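Local coordinates for BsaWI endonuclease (PDB 4ZSF), which is a PD-(D/E)XK-type restriction endonuclease that binds DNA and probably cleaves it with the help of metal ions, at residues D115-I120 with E137-N142; P129-W134 with H258-F263; Y147-V150 with K155-V158. All coordinates share one frame; numbering follows the deposited sequence. Where two conformers were deposited one is given.

Interaction 1 of 3, residues D115-I120 with E137-N142. With nucleotides of chain B.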
ATOM      1  N   ASP A 115       3.544  23.086  -0.921  1.00 27.71           N
ATOM      2  CA  ASP A 115       3.957  24.496  -0.710  1.00 27.67           C
ATOM      3  C   ASP A 115       5.494  24.599  -0.742  1.00 28.12           C
ATOM      4  O   ASP A 115       6.083  25.448  -1.412  1.00 25.71           O
ATOM      5  CB  ASP A 115       3.473  25.061   0.641  1.00 29.52           C
ATOM      6  CG  ASP A 115       1.975  25.110   0.787  1.00 32.43           C
ATOM      7  OD1 ASP A 115       1.277  25.323  -0.251  1.00 33.71           O
ATOM      8  OD2 ASP A 115       1.494  24.993   1.951  1.00 29.35           O
ATOM      9  N   LEU A 116       6.136  23.758   0.059  1.00 21.79           N
ATOM     10  CA  LEU A 116       7.591  23.770   0.076  1.00 23.97           C
ATOM     11  C   LEU A 116       8.153  23.441  -1.313  1.00 26.14           C
ATOM     12  O   LEU A 116       9.102  24.059  -1.766  1.00 23.64           O
ATOM     13  CB  LEU A 116       8.122  22.771   1.101  1.00 22.58           C
ATOM     14  CG  LEU A 116       9.652  22.786   1.199  1.00 24.82           C
ATOM     15  CD1 LEU A 116      10.205  24.238   1.473  1.00 23.40           C
ATOM     16  CD2 LEU A 116      10.117  21.783   2.318  1.00 24.44           C
ATOM     17  N   ASN A 117       7.549  22.489  -2.013  1.00 26.45           N
ATOM     18  CA  ASN A 117       8.044  22.166  -3.379  1.00 28.28           C
ATOM     19  C   ASN A 117       8.043  23.424  -4.294  1.00 30.91           C
ATOM     20  O   ASN A 117       9.039  23.727  -4.943  1.00 33.11           O
ATOM     21  CB  ASN A 117       7.175  21.043  -4.001  1.00 29.67           C
ATOM     22  CG  ASN A 117       7.654  20.629  -5.388  1.00 36.69           C
ATOM     23  OD1 ASN A 117       8.774  20.194  -5.552  1.00 35.74           O
ATOM     24  ND2 ASN A 117       6.803  20.786  -6.379  1.00 41.26           N
ATOM     25  N   MET A 118       6.921  24.137  -4.326  1.00 31.33           N
ATOM     26  CA  MET A 118       6.799  25.386  -5.105  1.00 33.32           C
ATOM     27  C   MET A 118       7.782  26.491  -4.640  1.00 30.94           C
ATOM     28  O   MET A 118       8.391  27.213  -5.443  1.00 30.82           O
ATOM     29  CB  MET A 118       5.354  25.916  -5.036  1.00 35.00           C
ATOM     30  N   MET A 119       7.966  26.620  -3.335  1.00 28.21           N
ATOM     31  CA  MET A 119       8.838  27.659  -2.841  1.00 27.48           C
ATOM     32  C   MET A 119      10.316  27.368  -3.185  1.00 33.72           C
ATOM     33  O   MET A 119      11.096  28.291  -3.532  1.00 33.21           O
ATOM     34  CB  MET A 119       8.640  27.820  -1.318  1.00 28.26           C
ATOM     35  CG  MET A 119       7.372  28.525  -1.029  1.00 32.01           C
ATOM     36  SD  MET A 119       6.911  28.512   0.724  1.00 39.57           S
ATOM     37  CE  MET A 119       8.092  29.669   1.358  1.00 43.75           C
ATOM     38  N   ILE A 120      10.697  26.090  -3.112  1.00 29.08           N
ATOM     39  CA  ILE A 120      12.050  25.701  -3.512  1.00 29.91           C
ATOM     40  C   ILE A 120      12.255  25.967  -5.007  1.00 32.61           C
ATOM     41  O   ILE A 120      13.265  26.582  -5.411  1.00 33.12           O
ATOM     42  CB  ILE A 120      12.339  24.245  -3.202  1.00 30.11           C
ATOM     43  CG1 ILE A 120      12.534  24.073  -1.687  1.00 29.05           C
ATOM     44  CG2 ILE A 120      13.613  23.814  -3.904  1.00 35.47           C
ATOM     45  CD1 ILE A 120      12.738  22.642  -1.272  1.00 24.93           C
ATOM     46  N   GLU A 137      14.850  15.621  -1.825  1.00 30.20           N
ATOM     47  CA  GLU A 137      14.773  14.146  -1.710  1.00 32.08           C
ATOM     48  C   GLU A 137      13.622  13.738  -0.804  1.00 31.72           C
ATOM     49  O   GLU A 137      12.974  12.732  -1.073  1.00 29.32           O
ATOM     50  CB  GLU A 137      16.078  13.486  -1.137  1.00 28.82           C
ATOM     51  CG  GLU A 137      17.228  13.330  -2.145  1.00 37.92           C
ATOM     52  N   GLN A 138      13.398  14.486   0.285  1.00 24.63           N
ATOM     53  CA  GLN A 138      12.280  14.089   1.183  1.00 25.20           C
ATOM     54  C   GLN A 138      10.931  14.317   0.477  1.00 24.37           C
ATOM     55  O   GLN A 138       9.994  13.541   0.626  1.00 26.60           O
ATOM     56  CB  GLN A 138      12.308  14.876   2.479  1.00 22.12           C
ATOM     57  CG  GLN A 138      13.655  14.859   3.161  1.00 23.09           C
ATOM     58  CD  GLN A 138      14.197  13.449   3.297  1.00 26.42           C
ATOM     59  OE1 GLN A 138      13.541  12.562   3.864  1.00 26.87           O
ATOM     60  NE2 GLN A 138      15.376  13.208   2.702  1.00 26.22           N
ATOM     61  N   ILE A 139      10.845  15.402  -0.290  1.00 23.01           N
ATOM     62  CA  ILE A 139       9.624  15.741  -1.044  1.00 25.75           C
ATOM     63  C   ILE A 139       9.403  14.646  -2.095  1.00 29.54           C
ATOM     64  O   ILE A 139       8.293  14.165  -2.294  1.00 29.23           O
ATOM     65  CB  ILE A 139       9.760  17.137  -1.726  1.00 27.50           C
ATOM     66  CG1 ILE A 139       9.675  18.238  -0.645  1.00 29.53           C
ATOM     67  CG2 ILE A 139       8.712  17.316  -2.862  1.00 30.55           C
ATOM     68  CD1 ILE A 139      10.112  19.666  -1.124  1.00 33.68           C
ATOM     69  N   SER A 140      10.484  14.264  -2.766  0.60 30.37           N
ATOM     70  CA  SER A 140      10.388  13.223  -3.780  0.60 33.20           C
ATOM     71  C   SER A 140       9.771  11.933  -3.223  0.60 32.23           C
ATOM     72  O   SER A 140       8.951  11.272  -3.897  0.60 32.46           O
ATOM     73  CB  SER A 140      11.781  12.917  -4.377  0.60 34.46           C
ATOM     74  OG  SER A 140      11.642  11.970  -5.417  0.60 39.92           O
ATOM     75  N   SER A 141      10.193  11.547  -2.019  1.00 32.84           N
ATOM     76  CA  SER A 141       9.772  10.266  -1.462  1.00 34.41           C
ATOM     77  C   SER A 141       8.590  10.393  -0.496  1.00 32.25           C
ATOM     78  O   SER A 141       8.197   9.423   0.150  1.00 32.36           O
ATOM     79  CB  SER A 141      10.955   9.590  -0.806  1.00 38.81           C
ATOM     80  OG  SER A 141      11.474  10.477   0.128  1.00 46.04           O
ATOM     81  N   ASN A 142       7.992  11.580  -0.474  1.00 29.16           N
ATOM     82  CA  ASN A 142       6.715  11.799   0.230  1.00 32.77           C
ATOM     83  C   ASN A 142       6.797  11.431   1.702  1.00 30.78           C
ATOM     84  O   ASN A 142       5.860  10.952   2.308  1.00 30.10           O
ATOM     85  CB  ASN A 142       5.572  11.030  -0.468  1.00 32.28           C
ATOM     86  CG  ASN A 142       5.363  11.515  -1.877  1.00 36.73           C
ATOM     87  OD1 ASN A 142       4.990  12.669  -2.087  1.00 39.46           O
ATOM     88  ND2 ASN A 142       5.623  10.658  -2.854  1.00 40.04           N
TER
ATOM     89  P    DA B   5       5.009   6.844  -5.843  1.00 38.14           P
ATOM     90  OP1  DA B   5       6.157   7.541  -5.297  1.00 41.69           O
ATOM     91  OP2  DA B   5       4.912   5.365  -5.892  1.00 42.21           O
ATOM     92  O5'  DA B   5       3.680   7.183  -4.966  1.00 32.31           O
ATOM     93  C5'  DA B   5       3.454   8.528  -4.632  1.00 38.14           C
ATOM     94  C4'  DA B   5       2.354   8.641  -3.610  1.00 37.71           C
ATOM     95  O4'  DA B   5       1.083   8.388  -4.255  1.00 35.69           O
ATOM     96  C3'  DA B   5       2.471   7.692  -2.451  1.00 41.14           C
ATOM     97  O3'  DA B   5       2.281   8.435  -1.242  1.00 50.06           O
ATOM     98  C2'  DA B   5       1.372   6.657  -2.673  1.00 33.27           C
ATOM     99  C1'  DA B   5       0.367   7.427  -3.570  1.00 29.81           C
ATOM    100  N9   DA B   5      -0.273   6.648  -4.617  1.00 26.48           N
ATOM    101  C8   DA B   5       0.338   5.763  -5.492  1.00 26.03           C
ATOM    102  N7   DA B   5      -0.506   5.203  -6.342  1.00 25.15           N
ATOM    103  C5   DA B   5      -1.759   5.848  -6.064  1.00 24.17           C
ATOM    104  C6   DA B   5      -3.066   5.746  -6.636  1.00 24.50           C
ATOM    105  N6   DA B   5      -3.383   4.974  -7.729  1.00 21.80           N
ATOM    106  N1   DA B   5      -4.044   6.523  -6.099  1.00 23.84           N
ATOM    107  C2   DA B   5      -3.742   7.348  -5.075  1.00 22.08           C
ATOM    108  N3   DA B   5      -2.571   7.514  -4.448  1.00 22.38           N
ATOM    109  C4   DA B   5      -1.602   6.757  -5.025  1.00 25.29           C
TER
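Ile139 from the last turn of helix 129-140 is the one residue of 137-142 that touches 115-120, pushing its CD1 methyl between Leu116 and Ile120 of helix 113-121. The tight part lies here. CD1 rests 3.9 Å from CG of Leu116, whose branch crosses the isoleucine obliquely, while Ile120 CD1 comes tip to tip with Ile139 CD1 at 4.0 Å. A long, branched chain suits the place, because with chi2 at 167° CG1 carries CD1 out to the neighbouring helix. Leu116 is buried and also packs on Tyr147 of strand 146-152.

Toward the solvent side the contact is more polar. Asn117, only partly exposed, meets the second branch of Ile139, its OD1 lying 3.9 Å from CG2, a plain van der Waals approach without a bond. Beyond Ile139 the helix closes in a Schellman motif with Asn142, at positive phi, as the C-prime residue. Asparagine tolerates that backbone shape well; its OD1 is hydrogen-bonded to Gln113 NE2, and its ND2 packs 3.5 Å from C5' of nucleotide DA5 of chain B. Between the two segments themselves the contact is apolar and van der Waals, so it rests on fit and the burial of methyl groups rather than on polar pairing.

Interaction 2 of 3, residues P129-W134 with H258-F263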
ATOM      1  N   PRO A 129      22.498  25.079   0.228  1.00 31.58           N
ATOM      2  CA  PRO A 129      22.168  24.145  -0.861  1.00 33.90           C
ATOM      3  C   PRO A 129      22.152  22.684  -0.408  1.00 30.65           C
ATOM      4  O   PRO A 129      21.332  21.907  -0.882  1.00 28.85           O
ATOM      5  CB  PRO A 129      23.281  24.406  -1.899  1.00 37.05           C
ATOM      6  CG  PRO A 129      23.587  25.800  -1.724  1.00 37.26           C
ATOM      7  CD  PRO A 129      23.424  26.125  -0.253  1.00 35.34           C
ATOM      8  N   ARG A 130      23.059  22.303   0.484  1.00 28.16           N
ATOM      9  CA  ARG A 130      23.010  20.966   1.040  1.00 29.34           C
ATOM     10  C   ARG A 130      21.606  20.584   1.661  1.00 29.85           C
ATOM     11  O   ARG A 130      21.064  19.492   1.433  1.00 31.77           O
ATOM     12  CB  ARG A 130      24.097  20.854   2.114  1.00 30.41           C
ATOM     13  CG  ARG A 130      24.125  19.546   2.797  1.00 31.35           C
ATOM     14  CD  ARG A 130      25.332  19.385   3.678  1.00 29.32           C
ATOM     15  NE  ARG A 130      25.146  18.147   4.416  1.00 29.45           N
ATOM     16  CZ  ARG A 130      26.137  17.491   4.980  1.00 32.19           C
ATOM     17  NH1 ARG A 130      27.380  17.982   4.895  1.00 27.16           N
ATOM     18  NH2 ARG A 130      25.869  16.362   5.636  1.00 32.33           N
ATOM     19  N   ASP A 131      21.047  21.486   2.442  1.00 25.06           N
ATOM     20  CA  ASP A 131      19.681  21.302   2.945  1.00 24.66           C
ATOM     21  C   ASP A 131      18.631  21.254   1.832  1.00 25.27           C
ATOM     22  O   ASP A 131      17.694  20.444   1.886  1.00 25.45           O
ATOM     23  CB  ASP A 131      19.256  22.452   3.868  1.00 24.86           C
ATOM     24  CG  ASP A 131      19.811  22.373   5.269  1.00 28.23           C
ATOM     25  OD1 ASP A 131      20.337  21.313   5.693  1.00 24.98           O
ATOM     26  OD2 ASP A 131      19.630  23.413   5.970  1.00 27.86           O
ATOM     27  N   ILE A 132      18.746  22.170   0.874  1.00 25.56           N
ATOM     28  CA  ILE A 132      17.763  22.227  -0.219  1.00 27.34           C
ATOM     29  C   ILE A 132      17.721  20.878  -0.923  1.00 28.69           C
ATOM     30  O   ILE A 132      16.658  20.345  -1.207  1.00 25.57           O
ATOM     31  CB  ILE A 132      18.114  23.303  -1.272  1.00 30.15           C
ATOM     32  CG1 ILE A 132      18.120  24.702  -0.640  1.00 30.72           C
ATOM     33  CG2 ILE A 132      17.111  23.280  -2.443  1.00 31.15           C
ATOM     34  CD1 ILE A 132      16.811  25.093  -0.014  1.00 31.97           C
ATOM     35  N   ASN A 133      18.890  20.330  -1.208  1.00 30.21           N
ATOM     36  CA  ASN A 133      18.982  19.040  -1.889  1.00 30.28           C
ATOM     37  C   ASN A 133      18.359  17.914  -1.083  1.00 27.93           C
ATOM     38  O   ASN A 133      17.634  17.056  -1.627  1.00 30.47           O
ATOM     39  CB  ASN A 133      20.433  18.728  -2.186  1.00 32.65           C
ATOM     40  CG  ASN A 133      20.936  19.582  -3.324  1.00 38.06           C
ATOM     41  OD1 ASN A 133      20.136  20.105  -4.078  1.00 42.06           O
ATOM     42  ND2 ASN A 133      22.244  19.774  -3.404  1.00 40.04           N
ATOM     43  N   TRP A 134      18.630  17.937   0.208  1.00 25.21           N
ATOM     44  CA  TRP A 134      18.063  16.940   1.107  1.00 26.09           C
ATOM     45  C   TRP A 134      16.525  17.068   1.189  1.00 28.39           C
ATOM     46  O   TRP A 134      15.799  16.078   1.143  1.00 26.81           O
ATOM     47  CB  TRP A 134      18.683  17.084   2.496  1.00 25.48           C
ATOM     48  CG  TRP A 134      18.187  16.040   3.458  1.00 24.55           C
ATOM     49  CD1 TRP A 134      18.659  14.752   3.588  1.00 27.18           C
ATOM     50  CD2 TRP A 134      17.091  16.164   4.380  1.00 24.61           C
ATOM     51  NE1 TRP A 134      17.962  14.100   4.572  1.00 26.42           N
ATOM     52  CE2 TRP A 134      16.986  14.931   5.063  1.00 24.53           C
ATOM     53  CE3 TRP A 134      16.215  17.209   4.716  1.00 22.92           C
ATOM     54  CZ2 TRP A 134      16.027  14.709   6.077  1.00 23.75           C
ATOM     55  CZ3 TRP A 134      15.256  16.988   5.714  1.00 25.05           C
ATOM     56  CH2 TRP A 134      15.174  15.740   6.375  1.00 24.39           C
ATOM     57  N   HIS A 258      20.697  28.999  15.929  1.00 21.62           N
ATOM     58  CA  HIS A 258      21.907  29.481  16.611  1.00 21.09           C
ATOM     59  C   HIS A 258      22.837  28.413  17.149  1.00 22.29           C
ATOM     60  O   HIS A 258      23.987  28.723  17.409  1.00 22.17           O
ATOM     61  CB  HIS A 258      21.524  30.442  17.735  1.00 27.64           C
ATOM     62  CG  HIS A 258      20.809  31.658  17.210  1.00 35.25           C
ATOM     63  ND1 HIS A 258      19.559  32.053  17.649  1.00 37.75           N
ATOM     64  CD2 HIS A 258      21.138  32.506  16.203  1.00 38.63           C
ATOM     65  CE1 HIS A 258      19.172  33.123  16.965  1.00 37.06           C
ATOM     66  NE2 HIS A 258      20.097  33.400  16.064  1.00 37.32           N
ATOM     67  N   ARG A 259      22.352  27.189  17.320  1.00 20.99           N
ATOM     68  CA  ARG A 259      23.224  26.115  17.845  1.00 20.41           C
ATOM     69  C   ARG A 259      22.815  24.815  17.132  1.00 21.29           C
ATOM     70  O   ARG A 259      22.578  23.793  17.754  1.00 22.00           O
ATOM     71  CB  ARG A 259      23.148  26.042  19.393  1.00 21.63           C
ATOM     72  CG  ARG A 259      21.759  26.004  19.993  1.00 22.87           C
ATOM     73  CD  ARG A 259      21.795  26.356  21.534  1.00 25.46           C
ATOM     74  NE  ARG A 259      22.357  27.694  21.691  1.00 28.70           N
ATOM     75  CZ  ARG A 259      21.686  28.827  21.462  1.00 30.75           C
ATOM     76  NH1 ARG A 259      20.370  28.829  21.148  1.00 27.71           N
ATOM     77  NH2 ARG A 259      22.321  29.982  21.564  1.00 32.07           N
ATOM     78  N   ARG A 260      22.742  24.866  15.797  1.00 18.33           N
ATOM     79  CA  ARG A 260      22.195  23.707  15.056  1.00 17.41           C
ATOM     80  C   ARG A 260      23.000  22.387  15.268  1.00 18.76           C
ATOM     81  O   ARG A 260      22.456  21.261  15.144  1.00 21.95           O
ATOM     82  CB  ARG A 260      22.146  24.059  13.562  1.00 17.59           C
ATOM     83  CG  ARG A 260      21.421  22.989  12.775  1.00 19.67           C
ATOM     84  CD  ARG A 260      21.276  23.393  11.282  1.00 19.86           C
ATOM     85  NE  ARG A 260      20.652  22.293  10.521  1.00 19.69           N
ATOM     86  CZ  ARG A 260      20.525  22.285   9.199  1.00 24.14           C
ATOM     87  NH1 ARG A 260      20.986  23.300   8.492  1.00 21.27           N
ATOM     88  NH2 ARG A 260      19.960  21.250   8.583  1.00 22.91           N
ATOM     89  N   GLN A 261      24.279  22.507  15.634  1.00 17.19           N
ATOM     90  CA  GLN A 261      25.138  21.334  15.786  1.00 19.57           C
ATOM     91  C   GLN A 261      24.642  20.428  16.933  1.00 21.83           C
ATOM     92  O   GLN A 261      25.010  19.248  17.002  1.00 20.74           O
ATOM     93  CB  GLN A 261      26.593  21.731  16.049  1.00 18.97           C
ATOM     94  CG  GLN A 261      26.850  22.475  17.399  1.00 24.94           C
ATOM     95  CD  GLN A 261      26.554  23.980  17.372  1.00 22.92           C
ATOM     96  OE1 GLN A 261      26.179  24.554  16.335  1.00 21.59           O
ATOM     97  NE2 GLN A 261      26.677  24.608  18.534  1.00 22.76           N
ATOM     98  N   TRP A 262      23.857  20.991  17.836  1.00 20.85           N
ATOM     99  CA  TRP A 262      23.360  20.149  18.934  1.00 23.07           C
ATOM    100  C   TRP A 262      21.903  19.755  18.668  1.00 22.80           C
ATOM    101  O   TRP A 262      21.214  19.247  19.565  1.00 23.96           O
ATOM    102  CB  TRP A 262      23.548  20.851  20.298  1.00 20.59           C
ATOM    103  CG  TRP A 262      25.002  21.093  20.568  1.00 21.27           C
ATOM    104  CD1 TRP A 262      26.049  20.214  20.363  1.00 22.49           C
ATOM    105  CD2 TRP A 262      25.577  22.291  21.069  1.00 24.39           C
ATOM    106  NE1 TRP A 262      27.228  20.821  20.685  1.00 25.25           N
ATOM    107  CE2 TRP A 262      26.975  22.092  21.128  1.00 24.13           C
ATOM    108  CE3 TRP A 262      25.039  23.542  21.441  1.00 23.03           C
ATOM    109  CZ2 TRP A 262      27.873  23.073  21.576  1.00 26.62           C
ATOM    110  CZ3 TRP A 262      25.938  24.524  21.886  1.00 24.54           C
ATOM    111  CH2 TRP A 262      27.340  24.276  21.954  1.00 26.57           C
ATOM    112  N   PHE A 263      21.458  19.875  17.413  1.00 18.51           N
ATOM    113  CA  PHE A 263      20.057  19.512  17.084  1.00 18.67           C
ATOM    114  C   PHE A 263      19.981  18.127  16.461  1.00 19.93           C
ATOM    115  O   PHE A 263      19.284  17.935  15.480  1.00 22.17           O
ATOM    116  CB  PHE A 263      19.424  20.540  16.145  1.00 18.97           C
ATOM    117  CG  PHE A 263      17.983  20.870  16.525  1.00 19.92           C
ATOM    118  CD1 PHE A 263      17.055  19.850  16.703  1.00 18.70           C
ATOM    119  CD2 PHE A 263      17.575  22.188  16.720  1.00 20.98           C
ATOM    120  CE1 PHE A 263      15.711  20.128  17.103  1.00 19.17           C
ATOM    121  CE2 PHE A 263      16.259  22.488  17.123  1.00 21.00           C
ATOM    122  CZ  PHE A 263      15.307  21.463  17.283  1.00 19.37           C
TER
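Asp131 and Arg260 meet head on in a bidentate salt bridge, the guanidinium presenting its NH1 and NH2 end to the carboxylate so that each nitrogen takes one oxygen. NH2 gives to OD1 of Asp131 at 2.9 Å, nearly straight with an N-H...O angle of 161°. The NH1 bond to Asp131 OD2 is equally short at 2.9 Å but more bent, and it uses the syn lone pair of that oxygen. The two flat groups are not coplanar: their planes stand 49° apart, so OD1 is met on its syn side but 23° out of the carboxylate plane, and the NH1 bond is tilted from the guanidinium plane. An arginine suits this place because its chain, extended from CG to NE, carries the charge from the loop after helix 243-258 as far as the first turn of helix 129-140. The bridge thus ties elements far apart in sequence within the PD-(D/E)XK nuclease domain. NE gives to the carbonyl of Phe186, and NH2 gives a further bond to that of Ala185, while Phe187 makes a cation-pi contact. On the acid, OD2 accepts a second bond from Asn127 ND2. With an alanine in place of this aspartate, the Arg260 guanidinium is likely to lose its carboxylate mate and Asn127 ND2 its acceptor. A carboxylate in the first helical turn may also be favoured by the positive end of the helix dipole.

Interaction 3 of 3, residues Y147-V150 with K155-V158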
ATOM      1  N   TYR A 147       5.980  20.907   6.665  1.00 18.71           N
ATOM      2  CA  TYR A 147       7.285  21.459   7.029  1.00 17.95           C
ATOM      3  C   TYR A 147       7.062  22.760   7.803  1.00 21.24           C
ATOM      4  O   TYR A 147       5.991  23.393   7.667  1.00 22.68           O
ATOM      5  CB  TYR A 147       8.135  21.735   5.795  1.00 17.57           C
ATOM      6  CG  TYR A 147       8.559  20.457   5.107  1.00 20.19           C
ATOM      7  CD1 TYR A 147       9.723  19.812   5.486  1.00 19.74           C
ATOM      8  CD2 TYR A 147       7.740  19.869   4.141  1.00 21.19           C
ATOM      9  CE1 TYR A 147      10.127  18.623   4.842  1.00 19.36           C
ATOM     10  CE2 TYR A 147       8.110  18.664   3.495  1.00 19.91           C
ATOM     11  CZ  TYR A 147       9.308  18.052   3.873  1.00 22.03           C
ATOM     12  OH  TYR A 147       9.748  16.888   3.217  1.00 21.97           O
ATOM     13  N   ILE A 148       8.048  23.179   8.596  1.00 16.71           N
ATOM     14  CA  ILE A 148       7.842  24.448   9.318  1.00 16.11           C
ATOM     15  C   ILE A 148       9.048  25.338   9.081  1.00 20.55           C
ATOM     16  O   ILE A 148      10.215  24.867   9.074  1.00 20.51           O
ATOM     17  CB  ILE A 148       7.534  24.216  10.814  1.00 18.05           C
ATOM     18  CG1 ILE A 148       7.256  25.549  11.549  1.00 20.47           C
ATOM     19  CG2 ILE A 148       8.638  23.368  11.536  1.00 15.72           C
ATOM     20  CD1 ILE A 148       6.617  25.330  12.997  1.00 20.18           C
ATOM     21  N   THR A 149       8.792  26.643   8.933  1.00 19.49           N
ATOM     22  CA  THR A 149       9.851  27.587   8.647  1.00 18.47           C
ATOM     23  C   THR A 149       9.917  28.698   9.655  1.00 20.77           C
ATOM     24  O   THR A 149       8.925  28.951  10.397  1.00 21.29           O
ATOM     25  CB  THR A 149       9.669  28.284   7.285  1.00 25.06           C
ATOM     26  OG1 THR A 149       8.517  29.135   7.345  1.00 26.81           O
ATOM     27  CG2 THR A 149       9.496  27.289   6.138  1.00 24.93           C
ATOM     28  N   VAL A 150      11.054  29.388   9.663  1.00 20.90           N
ATOM     29  CA  VAL A 150      11.226  30.566  10.537  1.00 20.25           C
ATOM     30  C   VAL A 150      11.879  31.664   9.710  1.00 23.92           C
ATOM     31  O   VAL A 150      12.705  31.367   8.834  1.00 24.46           O
ATOM     32  CB  VAL A 150      12.091  30.254  11.772  1.00 21.39           C
ATOM     33  CG1 VAL A 150      13.527  29.810  11.327  1.00 20.58           C
ATOM     34  CG2 VAL A 150      12.154  31.467  12.671  1.00 22.04           C
ATOM     35  N   LYS A 155      14.821  36.348   5.678  1.00 36.95           N
ATOM     36  CA  LYS A 155      14.972  35.156   4.841  1.00 31.96           C
ATOM     37  C   LYS A 155      14.200  34.059   5.534  1.00 30.63           C
ATOM     38  O   LYS A 155      14.089  34.090   6.754  1.00 30.38           O
ATOM     39  CB  LYS A 155      16.436  34.768   4.686  1.00 36.37           C
ATOM     40  CG  LYS A 155      17.176  35.661   3.688  1.00 42.62           C
ATOM     41  CD  LYS A 155      18.653  35.497   3.840  1.00 50.10           C
ATOM     42  CE  LYS A 155      19.122  36.093   5.166  1.00 56.46           C
ATOM     43  NZ  LYS A 155      20.455  36.756   5.025  1.00 62.93           N
ATOM     44  N   GLU A 156      13.677  33.088   4.776  1.00 26.97           N
ATOM     45  CA  GLU A 156      12.847  32.071   5.376  1.00 25.66           C
ATOM     46  C   GLU A 156      13.593  30.752   5.318  1.00 24.52           C
ATOM     47  O   GLU A 156      14.062  30.318   4.244  1.00 28.37           O
ATOM     48  CB  GLU A 156      11.489  31.997   4.613  1.00 30.29           C
ATOM     49  CG  GLU A 156      10.491  30.970   5.181  1.00 29.06           C
ATOM     50  CD  GLU A 156       9.085  31.105   4.590  1.00 31.83           C
ATOM     51  OE1 GLU A 156       8.891  31.896   3.600  1.00 35.10           O
ATOM     52  OE2 GLU A 156       8.162  30.444   5.129  1.00 29.11           O
ATOM     53  N   TYR A 157      13.676  30.090   6.474  1.00 23.97           N
ATOM     54  CA  TYR A 157      14.430  28.850   6.611  1.00 21.91           C
ATOM     55  C   TYR A 157      13.529  27.709   6.996  1.00 23.62           C
ATOM     56  O   TYR A 157      12.824  27.854   7.974  1.00 21.83           O
ATOM     57  CB  TYR A 157      15.475  28.983   7.696  1.00 20.26           C
ATOM     58  CG  TYR A 157      16.505  30.034   7.366  1.00 23.28           C
ATOM     59  CD1 TYR A 157      17.639  29.700   6.628  1.00 23.49           C
ATOM     60  CD2 TYR A 157      16.324  31.379   7.762  1.00 26.17           C
ATOM     61  CE1 TYR A 157      18.614  30.694   6.316  1.00 29.22           C
ATOM     62  CE2 TYR A 157      17.285  32.354   7.449  1.00 29.96           C
ATOM     63  CZ  TYR A 157      18.404  32.003   6.734  1.00 33.38           C
ATOM     64  OH  TYR A 157      19.324  32.986   6.450  1.00 38.61           O
ATOM     65  N   VAL A 158      13.601  26.567   6.295  1.00 22.31           N
ATOM     66  CA  VAL A 158      12.956  25.360   6.827  1.00 19.65           C
ATOM     67  C   VAL A 158      13.781  24.835   8.014  1.00 19.46           C
ATOM     68  O   VAL A 158      14.970  24.577   7.865  1.00 20.67           O
ATOM     69  CB  VAL A 158      12.842  24.260   5.753  1.00 20.90           C
ATOM     70  CG1 VAL A 158      12.312  22.940   6.376  1.00 22.44           C
ATOM     71  CG2 VAL A 158      11.945  24.749   4.661  1.00 21.05           C
TER
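Thr149 and Glu156 lie slantwise across each other, hydroxyl to carboxylate, in the beta hairpin formed by strands 146-152 and 155-165, two antiparallel neighbours in the mixed central sheet. Thr149 OG1 donates to Glu156 OE2 over a short 2.6 Å, meeting the anti lone pair, the one turned away from the other oxygen. With chi1 at 68° the hydroxyl sits between the backbone N and the carbonyl carbon, pointed at the glutamate, whose extended chain brings its carboxylate back over strand 147-150. Arg109 of the adjoining strand 108-112 forms a salt bridge with the same OE2, so this buried acid has both a charge partner and a hydroxyl.

Val158 is directly opposite Thr149 in a non-hydrogen-bonded pair, and the methyl groups Thr149 CG2 and Val158 CG2 touch at 3.8 Å. Val158 CG1 comes obliquely to the ring of Tyr147, on the same face, which helix 129-140 covers. Beta-branched residues fit such a strand, their methyls filling the space beside the backbone.

The other face belongs to Val150 and Tyr157, a hydrogen-bonded pair packed beneath helix 243-258. The Tyr157 ring turns its edge to Val150 O, and CB meets Val150 CG1 at 4.2 Å. Two backbone bonds close the pair, Val150 N to Tyr157 O and Tyr157 N to Val150 O, each 2.9 Å long.

Overall arrangement
Helix 129-140 is common ground. Its first turn is pinned in interaction 2, its last turn packs in interaction 1, and its flank covers one face of the hairpin of interaction 3. Interaction 3 is the buried one and combines strand pairing with a satisfied acid, whereas interactions 1 and 2 are only partly buried and differ sharply in chemistry: methyl packing between helices in the first, a directional ion pair joining helix and loop in the second. Interactions 1 and 3 form continuous packing, with Leu116 CD2 3.5 Å from Tyr147 CG. Interaction 1 meets interaction 2 through Ile120 and Ile132, while interactions 2 and 3 do not touch.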